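PDB 4ZL8: Thiol:disulfide interchange protein DsbA from Pseudomonas aeruginosa, which probably introduces disulfide bonds into other proteins of the periplasm by passing on its own redox-active disulfide. Local coordinates for residues A[41-44]-A[45-48]. The protein carries 1 engineered substitution. Residues are numbered along the deposited sequence; the frame is centred on the assembly and turned at random.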
ATOM      1  N   TYR A  41      -0.569   1.517  10.937  1.00 10.24           N
ATOM      2  CA  TYR A  41      -0.013   0.534  11.862  1.00 10.41           C
ATOM      3  C   TYR A  41      -1.127  -0.228  12.576  1.00 11.34           C
ATOM      4  O   TYR A  41      -1.094  -1.459  12.655  1.00 12.69           O
ATOM      5  CB  TYR A  41       0.926   1.229  12.864  1.00 11.69           C
ATOM      6  CG  TYR A  41       1.555   0.328  13.903  1.00 13.83           C
ATOM      7  CD1 TYR A  41       2.415  -0.681  13.548  1.00 13.75           C
ATOM      8  CD2 TYR A  41       1.313   0.525  15.244  1.00 17.17           C
ATOM      9  CE1 TYR A  41       2.997  -1.496  14.493  1.00 16.78           C
ATOM     10  CE2 TYR A  41       1.886  -0.282  16.200  1.00 19.93           C
ATOM     11  CZ  TYR A  41       2.735  -1.283  15.814  1.00 18.39           C
ATOM     12  OH  TYR A  41       3.309  -2.109  16.755  1.00 23.38           O
ATOM     13  N   ALA A  42      -2.124   0.502  13.070  1.00 11.45           N
ATOM     14  CA  ALA A  42      -3.181  -0.129  13.844  1.00 11.39           C
ATOM     15  C   ALA A  42      -4.074  -1.040  12.995  1.00 11.13           C
ATOM     16  O   ALA A  42      -4.702  -1.950  13.533  1.00 13.74           O
ATOM     17  CB  ALA A  42      -4.015   0.923  14.523  1.00 12.63           C
ATOM     18  N   PHE A  43      -4.148  -0.781  11.693  1.00 10.52           N
ATOM     19  CA  PHE A  43      -4.933  -1.595  10.760  1.00 10.81           C
ATOM     20  C   PHE A  43      -4.231  -2.881  10.371  1.00 11.03           C
ATOM     21  O   PHE A  43      -4.889  -3.844   9.947  1.00 11.93           O
ATOM     22  CB  PHE A  43      -5.208  -0.750   9.517  1.00 11.28           C
ATOM     23  CG  PHE A  43      -6.233  -1.309   8.544  1.00 11.63           C
ATOM     24  CD1 PHE A  43      -7.381  -1.956   8.968  1.00 13.13           C
ATOM     25  CD2 PHE A  43      -6.062  -1.066   7.194  1.00 11.32           C
ATOM     26  CE1 PHE A  43      -8.322  -2.414   8.035  1.00 14.87           C
ATOM     27  CE2 PHE A  43      -6.996  -1.510   6.267  1.00 13.53           C
ATOM     28  CZ  PHE A  43      -8.133  -2.176   6.693  1.00 13.71           C
ATOM     29  N   GLU A  44      -2.909  -2.939  10.511  1.00 11.01           N
ATOM     30  CA  GLU A  44      -2.155  -4.113  10.066  1.00 12.68           C
ATOM     31  C   GLU A  44      -2.674  -5.455  10.586  1.00 12.84           C
ATOM     32  O   GLU A  44      -2.777  -6.405   9.803  1.00 13.65           O
ATOM     33  CB  GLU A  44      -0.668  -3.953  10.385  1.00 13.23           C
ATOM     34  CG  GLU A  44       0.009  -2.932   9.494  1.00 11.27           C
ATOM     35  CD  GLU A  44       0.237  -3.441   8.092  1.00 11.89           C
ATOM     36  OE1 GLU A  44       1.112  -4.304   7.933  1.00 13.67           O
ATOM     37  OE2 GLU A  44      -0.475  -3.011   7.163  1.00 14.82           O
ATOM     38  N   PRO A  45      -2.988  -5.568  11.879  1.00 12.44           N
ATOM     39  CA  PRO A  45      -3.450  -6.888  12.346  1.00 14.05           C
ATOM     40  C   PRO A  45      -4.773  -7.335  11.715  1.00 14.03           C
ATOM     41  O   PRO A  45      -5.120  -8.526  11.762  1.00 16.41           O
ATOM     42  CB  PRO A  45      -3.602  -6.709  13.863  1.00 15.03           C
ATOM     43  CG  PRO A  45      -2.827  -5.480  14.188  1.00 16.31           C
ATOM     44  CD  PRO A  45      -2.791  -4.614  12.982  1.00 13.17           C
ATOM     45  N   THR A  46      -5.486  -6.403  11.101  1.00 13.73           N
ATOM     46  CA  THR A  46      -6.737  -6.728  10.412  1.00 16.61           C
ATOM     47  C   THR A  46      -6.475  -7.055   8.939  1.00 14.94           C
ATOM     48  O   THR A  46      -6.907  -8.099   8.437  1.00 14.89           O
ATOM     49  CB  THR A  46      -7.735  -5.567  10.545  1.00 16.17           C
ATOM     50  OG1 THR A  46      -8.036  -5.363  11.937  1.00 18.46           O
ATOM     51  CG2 THR A  46      -9.033  -5.873   9.816  1.00 17.26           C
ATOM     52  N   ILE A  47      -5.737  -6.197   8.252  1.00 12.55           N
ATOM     53  CA  ILE A  47      -5.592  -6.341   6.813  1.00 12.58           C
ATOM     54  C   ILE A  47      -4.555  -7.415   6.446  1.00 13.37           C
ATOM     55  O   ILE A  47      -4.698  -8.088   5.439  1.00 14.42           O
ATOM     56  CB  ILE A  47      -5.286  -4.976   6.120  1.00 14.48           C
ATOM     57  CG1 ILE A  47      -5.438  -5.135   4.609  1.00 12.77           C
ATOM     58  CG2 ILE A  47      -3.890  -4.423   6.494  1.00 12.70           C
ATOM     59  CD1 ILE A  47      -5.421  -3.848   3.863  1.00 14.81           C
ATOM     60  N   VAL A  48      -3.528  -7.611   7.261  1.00 13.94           N
ATOM     61  CA  VAL A  48      -2.501  -8.592   6.911  1.00 14.04           C
ATOM     62  C   VAL A  48      -3.061 -10.012   6.747  1.00 15.05           C
ATOM     63  O   VAL A  48      -2.904 -10.612   5.679  1.00 16.76           O
ATOM     64  CB  VAL A  48      -1.302  -8.546   7.881  1.00 17.01           C
ATOM     65  CG1 VAL A  48      -0.363  -9.746   7.651  1.00 16.83           C
ATOM     66  CG2 VAL A  48      -0.513  -7.236   7.705  1.00 16.42           C
TER
HETATM   67  O   HOH W   1      -7.224  -3.032  13.002  1.00 27.31           O
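Helix 38-52, which carries the predicted redox-active C37-C40 pair of this thioredoxin fold at its N-terminal end, is kinked at P45. Proline has no N-H to offer Y41 O, and T46 N turns to F43 O instead of A42 O, so two successive helical bonds are missing; the proline's CD lies 3.3 Å from A42 O. A water repairs part of the gap: it donates to A42 O (2.8 Å) and meets T46 OG1 at 2.7 Å, a role suited to a hydroxyl on the partly exposed side. F43 O accepts from both I47 N (3.0 Å, 163°) and T46 N, the latter more bent and above the carbonyl plane. The regular pattern, resumed by I47 N, continues with the V48 N to E44 O hydrogen bond. With chi1 at -169° the F43 ring lies alongside the following turn: I47 CB makes a CH-pi contact over one face, 4.0 Å from the centroid, and I47 CD1 touches F43 CE2 at 3.7 Å, an apolar pair suited to the buried side. Buried E44 is satisfied by a hydrogen bond from OE1 to H91 and an OE2 salt bridge to R62. F43 and T46 pack on helix 172-188, I47 on strands 27-33 and 58-64, and Y41 and E44 on helix 87-99.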